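Side-chain contacts in shikimate dehydrogenase-like protein HI_0607 (Haemophilus influenzae, PDB 1NPY), which oxidises shikimate to 3-dehydroshikimate with NADP(+) in vitro, though so much more weakly than classical shikimate dehydrogenases that its biological substrate may be another: residues Phe23-Tyr28 with Asn34-Ala39; Gln242-Phe247 with Gln253-Glu258. All coordinates share one frame; numbering follows the deposited sequence.

Contact 1: residues Phe23-Tyr28 with Asn34-Ala39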
loop_
_atom_site.group_PDB
_atom_site.type_symbol
_atom_site.label_atom_id
_atom_site.label_comp_id
_atom_site.label_asym_id
_atom_site.label_seq_id
_atom_site.Cartn_x
_atom_site.Cartn_y
_atom_site.Cartn_z
ATOM N N PHE A 23 -9.276 12.465 4.863
ATOM C CA PHE A 23 -9.799 11.162 5.295
ATOM C C PHE A 23 -9.739 11.028 6.802
ATOM O O PHE A 23 -10.739 10.693 7.436
ATOM C CB PHE A 23 -8.945 10.074 4.641
ATOM C CG PHE A 23 -9.371 8.665 4.899
ATOM C CD1 PHE A 23 -10.366 8.082 4.132
ATOM C CD2 PHE A 23 -8.743 7.880 5.851
ATOM C CE1 PHE A 23 -10.743 6.746 4.348
ATOM C CE2 PHE A 23 -9.101 6.553 6.036
ATOM C CZ PHE A 23 -10.142 6.000 5.307
ATOM N N HIS A 24 -8.563 11.248 7.392
ATOM C CA HIS A 24 -8.462 11.052 8.841
ATOM C C HIS A 24 -9.296 12.056 9.657
ATOM O O HIS A 24 -9.970 11.711 10.640
ATOM C CB HIS A 24 -6.993 11.077 9.286
ATOM C CG HIS A 24 -6.205 9.866 8.901
ATOM N ND1 HIS A 24 -5.521 9.764 7.707
ATOM C CD2 HIS A 24 -5.898 8.753 9.603
ATOM C CE1 HIS A 24 -4.906 8.594 7.656
ATOM N NE2 HIS A 24 -5.105 7.969 8.805
ATOM N N ASN A 25 -9.273 13.325 9.264
ATOM C CA ASN A 25 -10.038 14.339 9.961
ATOM C C ASN A 25 -11.547 14.098 9.889
ATOM O O ASN A 25 -12.255 14.255 10.887
ATOM C CB ASN A 25 -9.690 15.763 9.508
ATOM C CG ASN A 25 -8.322 16.231 10.015
ATOM O OD1 ASN A 25 -7.465 16.631 9.214
ATOM N ND2 ASN A 25 -8.100 16.165 11.319
ATOM N N TYR A 26 -12.025 13.621 8.751
ATOM C CA TYR A 26 -13.424 13.218 8.663
ATOM C C TYR A 26 -13.787 12.143 9.683
ATOM O O TYR A 26 -14.810 12.245 10.378
ATOM C CB TYR A 26 -13.713 12.731 7.254
ATOM C CG TYR A 26 -15.155 12.344 6.991
ATOM C CD1 TYR A 26 -16.110 13.284 6.623
ATOM C CD2 TYR A 26 -15.546 11.019 7.102
ATOM C CE1 TYR A 26 -17.442 12.911 6.368
ATOM C CE2 TYR A 26 -16.864 10.639 6.848
ATOM C CZ TYR A 26 -17.795 11.585 6.482
ATOM O OH TYR A 26 -19.100 11.177 6.228
ATOM N N LEU A 27 -12.949 11.114 9.747
ATOM C CA LEU A 27 -13.207 10.034 10.701
ATOM C C LEU A 27 -13.068 10.484 12.145
ATOM O O LEU A 27 -13.853 10.023 12.980
ATOM C CB LEU A 27 -12.316 8.830 10.407
ATOM C CG LEU A 27 -12.620 8.101 9.096
ATOM C CD1 LEU A 27 -11.511 7.169 8.654
ATOM C CD2 LEU A 27 -13.969 7.395 9.192
ATOM N N TYR A 28 -12.107 11.336 12.504
ATOM C CA TYR A 28 -12.066 11.836 13.883
ATOM C C TYR A 28 -13.364 12.505 14.284
ATOM O O TYR A 28 -13.878 12.293 15.367
ATOM C CB TYR A 28 -10.941 12.844 14.141
ATOM C CG TYR A 28 -9.563 12.336 13.808
ATOM C CD1 TYR A 28 -9.137 11.051 14.107
ATOM C CD2 TYR A 28 -8.625 13.199 13.261
ATOM C CE1 TYR A 28 -7.839 10.634 13.810
ATOM C CE2 TYR A 28 -7.320 12.803 13.010
ATOM C CZ TYR A 28 -6.925 11.515 13.254
ATOM O OH TYR A 28 -5.653 11.067 12.977
ATOM N N ASN A 34 -10.684 13.181 19.841
ATOM C CA ASN A 34 -9.977 14.445 20.005
ATOM C C ASN A 34 -8.574 14.387 19.414
ATOM O O ASN A 34 -7.563 14.309 20.130
ATOM C CB ASN A 34 -9.876 14.803 21.493
ATOM C CG ASN A 34 -9.400 16.232 21.703
ATOM O OD1 ASN A 34 -9.491 17.062 20.796
ATOM N ND2 ASN A 34 -8.930 16.531 22.912
ATOM N N PHE A 35 -8.579 14.376 18.086
ATOM C CA PHE A 35 -7.419 14.163 17.223
ATOM C C PHE A 35 -7.585 15.132 16.053
ATOM O O PHE A 35 -8.715 15.444 15.651
ATOM C CB PHE A 35 -7.407 12.762 16.621
ATOM C CG PHE A 35 -6.767 11.677 17.458
ATOM C CD1 PHE A 35 -7.351 11.229 18.636
ATOM C CD2 PHE A 35 -5.622 11.034 17.010
ATOM C CE1 PHE A 35 -6.778 10.215 19.372
ATOM C CE2 PHE A 35 -5.049 10.024 17.723
ATOM C CZ PHE A 35 -5.619 9.618 18.922
ATOM N N ILE A 36 -6.457 15.578 15.505
ATOM C CA ILE A 36 -6.357 16.251 14.209
ATOM C C ILE A 36 -5.226 15.650 13.391
ATOM O O ILE A 36 -4.281 15.056 13.930
ATOM C CB ILE A 36 -6.119 17.758 14.346
ATOM C CG1 ILE A 36 -4.877 18.049 15.189
ATOM C CG2 ILE A 36 -7.355 18.429 14.876
ATOM C CD1 ILE A 36 -4.348 19.489 15.099
ATOM N N TYR A 37 -5.343 15.743 12.069
ATOM C CA TYR A 37 -4.344 15.206 11.167
ATOM C C TYR A 37 -3.859 16.314 10.221
ATOM O O TYR A 37 -4.670 17.115 9.747
ATOM C CB TYR A 37 -4.949 14.118 10.282
ATOM C CG TYR A 37 -3.957 13.229 9.554
ATOM C CD1 TYR A 37 -3.624 11.972 10.064
ATOM C CD2 TYR A 37 -3.353 13.610 8.354
ATOM C CE1 TYR A 37 -2.753 11.124 9.418
ATOM C CE2 TYR A 37 -2.495 12.752 7.682
ATOM C CZ TYR A 37 -2.215 11.495 8.204
ATOM O OH TYR A 37 -1.387 10.594 7.582
ATOM N N LYS A 38 -2.556 16.367 9.980
ATOM C CA LYS A 38 -2.035 17.232 8.919
ATOM C C LYS A 38 -0.823 16.632 8.226
ATOM O O LYS A 38 0.028 16.009 8.863
ATOM C CB LYS A 38 -1.655 18.600 9.485
ATOM C CG LYS A 38 -1.546 19.664 8.406
ATOM C CD LYS A 38 -1.043 20.984 8.964
ATOM C CE LYS A 38 0.433 21.179 8.660
ATOM N NZ LYS A 38 0.714 21.383 7.198
ATOM N N ALA A 39 -0.741 16.809 6.908
ATOM C CA ALA A 39 0.456 16.480 6.154
ATOM C C ALA A 39 1.528 17.557 6.300
ATOM O O ALA A 39 1.269 18.766 6.259
ATOM C CB ALA A 39 0.095 16.300 4.683
#
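Helix segment 23-28 runs antiparallel to strand 35-39, the short axes 7.3 Å apart at 173°, with Asn25 level with Tyr37 and Tyr28 with Phe35. The imidazole of His24 and the phenol of Tyr37 form an offset stack, centroids 4.2 Å apart and planes at 7°. CE1 of Tyr37 sits over the middle of the imidazole, while ND1 of His24 lies nearer the rim of the phenol. A chi1 of -165° sets the Tyr37 ring beside its own carbonyl carbon, flat against the imidazole. ND1 of His24 is hydrogen-bonded to Gly20 O one turn earlier, which, with the stack, restrains the turn of the imidazole. This is the helix-to-second-strand packing of a beta-alpha-beta unit, strand 7-12, helix 19-31 and strand 35-40, in the substrate-binding domain; 35-40 is an outermost strand of its sheet within the chain. Farther along, CB of Phe35 points into the Tyr28 ring as a CH-pi contact, 3.3 Å from the centroid and almost on the ring normal. On the opposite face of that ring lies His24 O. The Phe35 ring itself continues past, meeting Tyr28 CE1 obliquely, while Tyr28 OH comes to the edge of the Tyr37 ring.

Contact 2: residues Gln242-Phe247 with Gln253-Glu258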
loop_
_atom_site.group_PDB
_atom_site.type_symbol
_atom_site.label_atom_id
_atom_site.label_comp_id
_atom_site.label_asym_id
_atom_site.label_seq_id
_atom_site.Cartn_x
_atom_site.Cartn_y
_atom_site.Cartn_z
ATOM N N GLN A 242 -4.874 0.544 3.775
ATOM C CA GLN A 242 -3.627 0.904 4.441
ATOM C C GLN A 242 -3.817 2.113 5.344
ATOM O O GLN A 242 -3.277 2.114 6.450
ATOM C CB GLN A 242 -2.453 1.110 3.499
ATOM C CG GLN A 242 -2.484 2.363 2.681
ATOM C CD GLN A 242 -1.744 2.317 1.348
ATOM O OE1 GLN A 242 -1.984 1.422 0.532
ATOM N NE2 GLN A 242 -0.889 3.311 1.092
ATOM N N ALA A 243 -4.665 3.054 4.939
ATOM C CA ALA A 243 -4.997 4.220 5.767
ATOM C C ALA A 243 -5.822 3.875 7.007
ATOM O O ALA A 243 -5.582 4.382 8.106
ATOM C CB ALA A 243 -5.712 5.259 4.932
ATOM N N VAL A 244 -6.827 3.027 6.811
ATOM C CA VAL A 244 -7.615 2.470 7.921
ATOM C C VAL A 244 -6.726 1.807 8.966
ATOM O O VAL A 244 -6.956 1.971 10.159
ATOM C CB VAL A 244 -8.711 1.529 7.389
ATOM C CG1 VAL A 244 -9.352 0.759 8.532
ATOM C CG2 VAL A 244 -9.767 2.359 6.663
ATOM N N GLU A 245 -5.747 1.020 8.534
ATOM C CA GLU A 245 -4.871 0.315 9.460
ATOM C C GLU A 245 -4.039 1.324 10.272
ATOM O O GLU A 245 -3.813 1.146 11.474
ATOM C CB GLU A 245 -3.974 -0.708 8.752
ATOM C CG GLU A 245 -4.770 -1.839 8.092
ATOM C CD GLU A 245 -5.257 -2.890 9.062
ATOM O OE1 GLU A 245 -4.536 -3.123 10.051
ATOM O OE2 GLU A 245 -6.328 -3.502 8.820
ATOM N N GLN A 246 -3.572 2.383 9.622
ATOM C CA GLN A 246 -2.919 3.478 10.341
ATOM C C GLN A 246 -3.867 4.098 11.358
ATOM O O GLN A 246 -3.507 4.311 12.516
ATOM C CB GLN A 246 -2.394 4.559 9.402
ATOM C CG GLN A 246 -1.317 4.047 8.482
ATOM C CD GLN A 246 -0.919 5.036 7.417
ATOM O OE1 GLN A 246 -1.768 5.786 6.927
ATOM N NE2 GLN A 246 0.361 5.043 7.046
ATOM N N PHE A 247 -5.094 4.368 10.925
ATOM C CA PHE A 247 -6.052 5.028 11.805
ATOM C C PHE A 247 -6.264 4.211 13.072
ATOM O O PHE A 247 -6.279 4.745 14.203
ATOM C CB PHE A 247 -7.361 5.232 11.057
ATOM C CG PHE A 247 -8.382 5.985 11.833
ATOM C CD1 PHE A 247 -8.591 7.334 11.576
ATOM C CD2 PHE A 247 -9.183 5.359 12.783
ATOM C CE1 PHE A 247 -9.525 8.056 12.272
ATOM C CE2 PHE A 247 -10.126 6.107 13.493
ATOM C CZ PHE A 247 -10.329 7.425 13.215
ATOM N N GLN A 253 -9.288 2.544 17.485
ATOM C CA GLN A 253 -10.615 2.297 16.933
ATOM C C GLN A 253 -10.549 1.993 15.436
ATOM O O GLN A 253 -9.959 2.752 14.660
ATOM C CB GLN A 253 -11.533 3.501 17.139
ATOM C CG GLN A 253 -11.967 3.694 18.591
ATOM C CD GLN A 253 -12.987 4.807 18.789
ATOM O OE1 GLN A 253 -13.996 4.845 18.074
ATOM N NE2 GLN A 253 -12.787 5.637 19.815
ATOM N N ARG A 254 -11.215 0.917 15.048
ATOM C CA ARG A 254 -11.438 0.564 13.648
ATOM C C ARG A 254 -12.785 1.160 13.263
ATOM O O ARG A 254 -13.829 0.783 13.823
ATOM C CB ARG A 254 -11.462 -0.963 13.490
ATOM C CG ARG A 254 -11.660 -1.459 12.067
ATOM C CD ARG A 254 -11.606 -2.970 11.945
ATOM N NE ARG A 254 -10.353 -3.551 12.445
ATOM C CZ ARG A 254 -10.057 -4.849 12.554
ATOM N NH1 ARG A 254 -10.924 -5.802 12.244
ATOM N NH2 ARG A 254 -8.876 -5.237 13.020
ATOM N N PRO A 255 -12.824 2.089 12.313
ATOM C CA PRO A 255 -14.123 2.610 11.885
ATOM C C PRO A 255 -14.895 1.518 11.170
ATOM O O PRO A 255 -14.288 0.624 10.577
ATOM C CB PRO A 255 -13.775 3.765 10.939
ATOM C CG PRO A 255 -12.360 3.995 11.162
ATOM C CD PRO A 255 -11.711 2.707 11.571
ATOM N N SER A 256 -16.216 1.624 11.219
ATOM C CA SER A 256 -17.113 0.732 10.500
ATOM C C SER A 256 -16.898 0.838 9.002
ATOM O O SER A 256 -16.454 1.867 8.498
ATOM C CB SER A 256 -18.573 1.117 10.749
ATOM O OG SER A 256 -18.903 2.364 10.145
ATOM N N ASP A 257 -17.314 -0.215 8.310
ATOM C CA ASP A 257 -17.229 -0.254 6.857
ATOM C C ASP A 257 -18.033 0.898 6.270
ATOM O O ASP A 257 -17.606 1.502 5.285
ATOM C CB ASP A 257 -17.764 -1.576 6.307
ATOM C CG ASP A 257 -16.925 -2.772 6.697
ATOM O OD1 ASP A 257 -15.698 -2.656 6.926
ATOM O OD2 ASP A 257 -17.491 -3.878 6.739
ATOM N N GLU A 258 -19.181 1.221 6.863
ATOM C CA GLU A 258 -20.007 2.317 6.357
ATOM C C GLU A 258 -19.279 3.646 6.454
ATOM O O GLU A 258 -19.210 4.381 5.460
ATOM C CB GLU A 258 -21.382 2.407 7.031
ATOM C CG GLU A 258 -22.205 3.609 6.595
ATOM C CD GLU A 258 -23.620 3.664 7.152
ATOM O OE1 GLU A 258 -24.016 2.777 7.939
ATOM O OE2 GLU A 258 -24.335 4.610 6.746
#
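Phe247 and Val244 face Pro255 where the chain, having left helix 235-251, comes back as an extended stretch before entering helix 257-268; the closest CA atoms are those of Val244 and Arg254, 7.1 Å apart. The two segments share no hydrogen bond, and the contact is made by a few apolar groups and one carbonyl. Phe247 carries most of it. It holds its CG opposite the backbone N (chi1 -176°), which carries the CD2-CE2 edge to the returning chain. Gln253 O lies in the plane of this ring at its edge, 3.3 Å from CD2, so the carbonyl oxygen faces the weakly positive C-H rim and not the pi cloud. Pro255 approaches the same two ring atoms obliquely, from off the plane: its CG is 3.8 Å from CD2 of Phe247. One turn back on the helix, CG1 of Val244 makes a looser contact with CD of Pro255, at 4.3 Å. The pyrrolidine thus spans two helix positions three residues apart. Ile260 of the next helix touches both Val244 and Pro255, and Leu31 and Leu33 pack on Phe247, so this cluster is buried. Arg254 starts away from segment 242-247, yet its NE forms a salt bridge with Glu248 OE2, farther along helix 235-251; Glu245 OE2 remains 5.2 Å from Arg254 NH2, not in contact. Just beyond the proline, Ser256 is the N-cap of the last helix, its OG accepting a hydrogen bond from Leu259 N. The arrangement is a short, serine-capped linker between the last two helices, 235-251 and 257-268, which both pack on helix 19-31 of the substrate-binding domain.

Contacts 1 and 2 have centres 12 Å apart and meet directly, for helix 19-31 presents one side to strand 35-40 and another to helix 235-251. Phe247 makes most of the link: its CE1 lies 3.4 Å from Tyr28 CE1 and equally close to Leu27 CB, which stand on opposite sides of its ring plane, while its CD1 is 3.6 Å from His24 CD2, near that plane. Its CD2 and CE2 meet the linker of contact 2. Neither contact contains the inferred catalytic or substrate-binding residue. The side chains of His24 and Val244 are each about 11 Å from that of Asp103, the inferred substrate-binding residue, and that of Tyr37 is about 11 Å from that of Lys67, the inferred proton donor/acceptor.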